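Local coordinates for periplasmic binding protein/LacI transcriptional regulator (Burkholderia graminis C4D1M, PDB 5HQJ) that binds alpha-D-arabinopyranose and probably serves as the sugar-binding component of an ABC transporter, at residues A154-Q159 / V184-G189; K240-A245 / Y260-M265; A137-T142 / A170-G175. All blocks are in the same frame, centred on the assembly; numbering follows the deposited sequence.

How the contacts relate
Following the chain from the N terminus, residues 137-142 open contact 3 and residues 154-159 open contact 1. Contact 3 then closes at 170-175, where helix 163-176 packs on helix 132-146, and contact 1 closes at 184-189 on the following strand, so the two cross. Contact 2 comes later in series, its loop running from 240-245 to 260-265. Contacts 1 and 2 each close a beta-alpha-beta unit of one mixed sheet, their centres about 15 Å apart and without touching. Contact 3 joins two helices against that sheet and touches both: Ile-172 and Lys-173 reach contact 1, whereas Thr-138, Met-139 and Thr-142 reach contact 2.

Contact 1 of 3, residues A154-Q159 / V184-G189; sequences AIITGQ and VVETQG
Ile-155 lies side by side with Thr-187, the two side chains pointing the same way, and its CD1 passes 3.9 Å from Thr-187 OG1. With CG1 beside the backbone N (chi1 -54°) and the chain extended beyond it, CD1 also reaches Val-184 CG1, at 4.1 Å. On the opposite face of the sheet, Ala-154 CB sits 4.0 Å from Glu-186 CB. The Glu-186 carboxylate takes no part in pairing the strands; its OE2 is hydrogen-bonded to Thr-204.

The backbones run parallel, their axes 9° apart. Ile-155 N donates to Glu-186 O at 2.8 Å, and Ile-155 O receives Gln-188 N at 3.0 Å. Thr-157 N then bonds to Gln-188 O at 2.8 Å and is nearly straight at the hydrogen (172°). Ile-155 thus uses both its N-H and its carbonyl on the neighbouring strand. Past the last bridge, Thr-157 turns CG2 over the start of the next loop, 3.6 Å from Gly-189 CA. Because Gly-189 has no side chain, both Thr-157 CG2 and Gly-158 O (3.5 Å from Gly-189 CA) can come up close to it.

This is the parallel pairing of a beta-alpha-beta crossover in which strand 150-156 continues through helix 163-176 to strand 181-188. Sugar-pocket residues follow both strands: Asn-164 and Arg-168 in helix 163-176, and Asp-192 after strand 181-188. Strand 181-188 is the outermost strand on this side of the sheet, while strand 211-216 flanks 150-156 on its other side. Helix 163-176 packs on the Thr-157 and Thr-187 face, and helix 194-207 lies against Ala-154, Ile-156, Glu-186 and Gln-188.

Contact 2 of 3, residues K240-A245 / Y260-M265; sequences KLEVLA and YIQGIM
Gln-262 bends its side chain back to Val-243, where OE1 accepts the backbone N-H of Val-243 (OE1 to N 2.9 Å), the donor lying in the carbonyl plane on a lone pair. A side-chain amide oxygen thus serves as the acceptor at the start of the pairing. Val-243 O is gripped twice, by Gln-262 N at 2.9 Å and weakly by Gly-263 N. Beside this, the Glu-242 carboxylate crosses the Gln-262 chain, its plane turned 69° from the amide; Glu-242 OE2 lies 3.2 Å from Gln-262 CB.

Regular parallel pairing follows: Ala-245 N donates to Gly-263 O at 3.0 Å and Met-265 N to Ala-245 O at 2.9 Å. These strands close the beta-alpha-beta unit built round helix 250-258; strand 242-246 ends in pocket residue Phe-246, with Asp-247 next, and Gln-267 directly follows strand 263-266. Leu-244 lays CD2 over Gly-263, 3.7 Å from Gly-263 CA, where no side chain intervenes. On the other face, Ala-245 CB meets Ile-261 CG2 at 4.2 Å. Helix 250-258 packs on Ile-261 and Ile-264, helix 132-146 on Leu-244 and Met-265, and Gln-262 NE2 makes a weak hydrogen bond to Gly-259 O.

Contact 3 of 3, residues A137-T142 / A170-G175; sequences ATMAET and AGIKKG
The flat peptide group joining Gly-171 to Ile-172 has Ala-137 over one face, with the Ala-137 N standing 3.4 Å above Gly-171 C. The next peptide along, between Ile-172 and Lys-173, is met from the side: Ala-140 CB comes to 3.5 Å from Ile-172 O. This is a small-residue helix crossing, with a GxxxG pattern (Gly-171 and Gly-175) on one helix and two alanines, Ala-137 and Ala-140, on the other. The axes approach to 7.2 Å and cross at -43°, close enough for backbone to touch backbone.

No hydrogen bond links the two segments; a CA-H...O contact from Ala-137 CA to Gly-171 O, 3.5 Å long, adds to the packing. Ala-140 points its CB toward the other helix, and this CB also rests 3.8 Å from Gly-175 CA, a glycine with no side chain to hold it off. Both helices lie on the same face of the mixed sheet, where Met-139 and Ile-172 share Phe-215 of strand 211-216. Along the outer side, Lys-174 NZ forms a salt bridge to Glu-133, tying the helices together once more. Toward the sheet, the selenium of selenomethionine Met-139 touches Ile-172, its SE lying 4.2 Å from CD1.

Contact 1 of 3, residues A154-Q159 / V184-G189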
# COMPACT_ATOMS: atom_id res chain seq x y z
N ALA A 154 17.06 9.49 3.08
CA ALA A 154 15.75 10.12 3.31
C ALA A 154 14.63 9.13 3.03
O ALA A 154 14.77 8.21 2.23
CB ALA A 154 15.57 11.37 2.44
N ILE A 155 13.52 9.30 3.75
CA ILE A 155 12.34 8.49 3.63
C ILE A 155 11.16 9.36 3.26
O ILE A 155 10.87 10.36 3.96
CB ILE A 155 12.02 7.72 4.96
CG1 ILE A 155 13.21 6.91 5.43
CG2 ILE A 155 10.70 6.87 4.78
CD1 ILE A 155 12.97 6.24 6.80
N ILE A 156 10.51 9.02 2.15
CA ILE A 156 9.35 9.76 1.62
C ILE A 156 8.14 8.89 1.79
O ILE A 156 8.12 7.75 1.28
CB ILE A 156 9.55 10.15 0.13
CG1 ILE A 156 10.90 10.84 -0.09
CG2 ILE A 156 8.41 11.00 -0.35
CD1 ILE A 156 11.13 12.08 0.72
N THR A 157 7.12 9.38 2.49
CA THR A 157 5.93 8.59 2.72
C THR A 157 4.72 9.26 2.11
O THR A 157 4.85 10.29 1.45
CB THR A 157 5.75 8.29 4.23
OG1 THR A 157 4.66 7.36 4.36
CG2 THR A 157 5.54 9.56 5.10
N GLY A 158 3.54 8.68 2.34
CA GLY A 158 2.31 9.21 1.79
C GLY A 158 1.57 9.98 2.85
O GLY A 158 2.08 10.97 3.39
N GLN A 159 0.39 9.48 3.20
CA GLN A 159 -0.39 10.07 4.27
C GLN A 159 0.17 9.61 5.64
O GLN A 159 0.48 8.44 5.85
CB GLN A 159 -1.88 9.74 4.09
CG GLN A 159 -2.26 8.27 3.78
CD GLN A 159 -2.28 7.91 2.28
OE1 GLN A 159 -1.25 7.69 1.68
NE2 GLN A 159 -3.48 7.81 1.70
N VAL A 184 19.44 8.52 8.92
CA VAL A 184 18.21 9.04 8.35
C VAL A 184 18.13 10.52 8.65
O VAL A 184 17.98 10.96 9.83
CB VAL A 184 16.96 8.33 8.88
CG1 VAL A 184 15.72 8.94 8.25
CG2 VAL A 184 17.01 6.81 8.60
N VAL A 185 18.30 11.32 7.61
CA VAL A 185 18.31 12.78 7.76
C VAL A 185 16.94 13.42 7.52
O VAL A 185 16.71 14.58 7.91
CB VAL A 185 19.40 13.45 6.87
CG1 VAL A 185 20.82 12.96 7.31
CG2 VAL A 185 19.13 13.27 5.39
N GLU A 186 16.00 12.68 6.97
CA GLU A 186 14.68 13.22 6.65
C GLU A 186 13.65 12.14 6.52
O GLU A 186 13.91 11.10 5.89
CB GLU A 186 14.70 13.98 5.33
CG GLU A 186 13.34 14.54 4.93
CD GLU A 186 13.44 15.54 3.79
OE1 GLU A 186 14.43 16.29 3.76
OE2 GLU A 186 12.55 15.53 2.92
N THR A 187 12.50 12.37 7.13
CA THR A 187 11.31 11.55 6.90
C THR A 187 10.15 12.52 6.69
O THR A 187 9.84 13.30 7.59
CB THR A 187 10.99 10.59 8.07
OG1 THR A 187 12.10 9.72 8.29
CG2 THR A 187 9.70 9.79 7.76
N GLN A 188 9.55 12.51 5.50
CA GLN A 188 8.50 13.50 5.17
C GLN A 188 7.35 12.88 4.40
O GLN A 188 7.53 11.98 3.57
CB GLN A 188 9.09 14.67 4.36
CG GLN A 188 10.05 15.55 5.10
CD GLN A 188 9.33 16.44 6.09
OE1 GLN A 188 8.41 17.17 5.73
NE2 GLN A 188 9.69 16.32 7.35
N GLY A 189 6.15 13.35 4.66
CA GLY A 189 4.96 12.89 3.97
C GLY A 189 4.56 13.73 2.75
O GLY A 189 5.07 14.82 2.55

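Contact 2 of 3, residues K240-A245 / Y260-M265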
# COMPACT_ATOMS: atom_id res chain seq x y z
N LYS A 240 23.91 8.72 -8.69
CA LYS A 240 24.59 9.04 -7.44
C LYS A 240 23.84 8.50 -6.24
O LYS A 240 24.42 8.17 -5.18
CB LYS A 240 24.75 10.57 -7.36
CG LYS A 240 25.09 11.14 -5.99
CD LYS A 240 25.61 12.58 -6.10
CE LYS A 240 25.86 13.20 -4.73
NZ LYS A 240 25.02 12.62 -3.64
N LEU A 241 22.54 8.41 -6.41
CA LEU A 241 21.68 7.98 -5.32
C LEU A 241 21.22 6.57 -5.50
O LEU A 241 20.96 6.13 -6.63
CB LEU A 241 20.45 8.86 -5.26
CG LEU A 241 20.54 10.28 -4.77
CD1 LEU A 241 19.15 10.85 -4.91
CD2 LEU A 241 21.05 10.34 -3.34
N GLU A 242 21.07 5.87 -4.40
CA GLU A 242 20.37 4.63 -4.40
C GLU A 242 18.91 4.85 -4.00
O GLU A 242 18.63 5.26 -2.86
CB GLU A 242 21.06 3.67 -3.44
CG GLU A 242 20.75 2.23 -3.63
CD GLU A 242 21.42 1.62 -4.86
OE1 GLU A 242 22.48 2.11 -5.32
OE2 GLU A 242 20.88 0.62 -5.35
N VAL A 243 18.01 4.56 -4.93
CA VAL A 243 16.60 4.82 -4.75
C VAL A 243 15.81 3.51 -4.74
O VAL A 243 15.83 2.73 -5.68
CB VAL A 243 16.04 5.74 -5.87
CG1 VAL A 243 14.52 5.97 -5.69
CG2 VAL A 243 16.82 7.06 -5.92
N LEU A 244 15.10 3.29 -3.65
CA LEU A 244 14.23 2.13 -3.48
C LEU A 244 12.80 2.63 -3.33
O LEU A 244 12.54 3.55 -2.55
CB LEU A 244 14.64 1.30 -2.27
CG LEU A 244 16.07 0.77 -2.25
CD1 LEU A 244 16.36 -0.07 -0.97
CD2 LEU A 244 16.32 -0.12 -3.48
N ALA A 245 11.88 2.05 -4.08
CA ALA A 245 10.54 2.57 -4.13
C ALA A 245 9.55 1.43 -3.94
O ALA A 245 9.94 0.30 -3.97
CB ALA A 245 10.28 3.29 -5.46
N TYR A 260 16.72 5.60 -12.87
CA TYR A 260 16.44 6.60 -11.82
C TYR A 260 16.04 5.94 -10.49
O TYR A 260 16.12 6.56 -9.42
CB TYR A 260 15.33 7.54 -12.30
CG TYR A 260 15.73 8.43 -13.43
CD1 TYR A 260 16.72 9.35 -13.25
CD2 TYR A 260 15.09 8.34 -14.66
CE1 TYR A 260 17.10 10.20 -14.28
CE2 TYR A 260 15.47 9.18 -15.70
CZ TYR A 260 16.49 10.11 -15.49
OH TYR A 260 16.91 10.98 -16.48
N ILE A 261 15.56 4.71 -10.59
CA ILE A 261 15.18 3.87 -9.47
C ILE A 261 16.00 2.59 -9.56
O ILE A 261 16.16 2.06 -10.67
CB ILE A 261 13.65 3.61 -9.50
CG1 ILE A 261 12.91 4.96 -9.42
CG2 ILE A 261 13.19 2.63 -8.39
CD1 ILE A 261 11.41 4.87 -9.56
N GLN A 262 16.53 2.12 -8.44
CA GLN A 262 17.42 0.94 -8.40
C GLN A 262 16.72 -0.33 -7.96
O GLN A 262 17.15 -1.43 -8.30
CB GLN A 262 18.61 1.22 -7.49
CG GLN A 262 19.70 2.11 -8.09
CD GLN A 262 19.18 3.47 -8.50
OE1 GLN A 262 18.59 4.20 -7.70
NE2 GLN A 262 19.34 3.80 -9.77
N GLY A 263 15.65 -0.19 -7.21
CA GLY A 263 14.92 -1.36 -6.73
C GLY A 263 13.52 -0.98 -6.35
O GLY A 263 13.29 0.16 -5.92
N ILE A 264 12.58 -1.90 -6.50
CA ILE A 264 11.28 -1.65 -5.93
C ILE A 264 10.80 -2.84 -5.10
O ILE A 264 11.39 -3.94 -5.07
CB ILE A 264 10.26 -1.27 -7.00
CG1 ILE A 264 10.11 -2.41 -8.02
CG2 ILE A 264 10.65 0.03 -7.70
CD1 ILE A 264 9.17 -2.13 -9.19
N MSE A 265 9.74 -2.57 -4.37
CA MSE A 265 9.02 -3.59 -3.60
C MSE A 265 7.62 -3.70 -4.18
O MSE A 265 6.88 -2.72 -4.10
CB MSE A 265 8.97 -3.22 -2.11
CG MSE A 265 10.31 -2.95 -1.47
SE MSE A 265 11.29 -4.61 -1.27
CE MSE A 265 10.33 -5.40 0.22

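Contact 3 of 3, residues A137-T142 / A170-G175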
# COMPACT_ATOMS: atom_id res chain seq x y z
N ALA A 137 11.91 -3.55 6.78
CA ALA A 137 13.13 -4.21 7.14
C ALA A 137 13.93 -4.70 5.93
O ALA A 137 15.12 -4.52 5.87
CB ALA A 137 12.78 -5.40 8.10
N THR A 138 13.27 -5.31 4.96
CA THR A 138 13.93 -5.75 3.75
C THR A 138 14.53 -4.61 2.94
O THR A 138 15.62 -4.71 2.43
CB THR A 138 12.94 -6.54 2.89
OG1 THR A 138 12.55 -7.72 3.60
CG2 THR A 138 13.51 -6.95 1.54
N MSE A 139 13.81 -3.51 2.80
CA MSE A 139 14.34 -2.32 2.16
C MSE A 139 15.59 -1.82 2.84
O MSE A 139 16.57 -1.43 2.20
CB MSE A 139 13.28 -1.24 2.16
CG MSE A 139 12.13 -1.50 1.21
SE MSE A 139 10.94 0.09 1.25
CE MSE A 139 11.44 1.03 -0.37
N ALA A 140 15.58 -1.83 4.16
CA ALA A 140 16.73 -1.39 4.91
C ALA A 140 17.97 -2.25 4.64
O ALA A 140 19.09 -1.73 4.52
CB ALA A 140 16.42 -1.35 6.41
N GLU A 141 17.78 -3.57 4.57
CA GLU A 141 18.90 -4.46 4.27
C GLU A 141 19.40 -4.20 2.86
O GLU A 141 20.62 -4.14 2.61
CB GLU A 141 18.49 -5.92 4.41
CG GLU A 141 18.02 -6.27 5.79
CD GLU A 141 17.15 -7.52 5.85
OE1 GLU A 141 16.73 -7.89 6.96
OE2 GLU A 141 16.87 -8.12 4.79
N THR A 142 18.47 -4.07 1.92
CA THR A 142 18.84 -3.79 0.55
C THR A 142 19.67 -2.50 0.47
O THR A 142 20.74 -2.42 -0.17
CB THR A 142 17.60 -3.67 -0.34
OG1 THR A 142 16.84 -4.91 -0.36
CG2 THR A 142 18.02 -3.29 -1.75
N ALA A 170 8.81 2.21 10.18
CA ALA A 170 9.37 1.58 11.38
C ALA A 170 10.30 0.42 11.04
O ALA A 170 11.36 0.29 11.65
CB ALA A 170 8.26 1.16 12.28
N GLY A 171 9.93 -0.39 10.05
CA GLY A 171 10.82 -1.44 9.58
C GLY A 171 12.14 -0.94 9.02
O GLY A 171 13.20 -1.49 9.31
N ILE A 172 12.10 0.12 8.22
CA ILE A 172 13.31 0.73 7.71
C ILE A 172 14.17 1.22 8.86
O ILE A 172 15.36 0.94 8.85
CB ILE A 172 13.01 1.91 6.73
CG1 ILE A 172 12.26 1.42 5.46
CG2 ILE A 172 14.27 2.66 6.41
CD1 ILE A 172 11.65 2.54 4.63
N LYS A 173 13.61 2.00 9.78
CA LYS A 173 14.42 2.61 10.82
C LYS A 173 15.01 1.51 11.72
O LYS A 173 16.17 1.56 12.06
CB LYS A 173 13.62 3.65 11.59
CG LYS A 173 13.33 4.84 10.74
CD LYS A 173 12.64 5.99 11.53
CE LYS A 173 12.63 7.30 10.75
NZ LYS A 173 12.03 8.36 11.64
N LYS A 174 14.23 0.50 12.08
CA LYS A 174 14.78 -0.59 12.93
C LYS A 174 15.90 -1.35 12.19
O LYS A 174 16.95 -1.63 12.77
CB LYS A 174 13.66 -1.52 13.37
CG LYS A 174 14.06 -2.54 14.41
CD LYS A 174 12.92 -3.52 14.69
CE LYS A 174 11.68 -2.82 15.20
NZ LYS A 174 10.67 -3.78 15.71
N GLY A 175 15.71 -1.62 10.91
CA GLY A 175 16.71 -2.32 10.10
C GLY A 175 17.98 -1.51 9.91
O GLY A 175 19.09 -2.01 10.01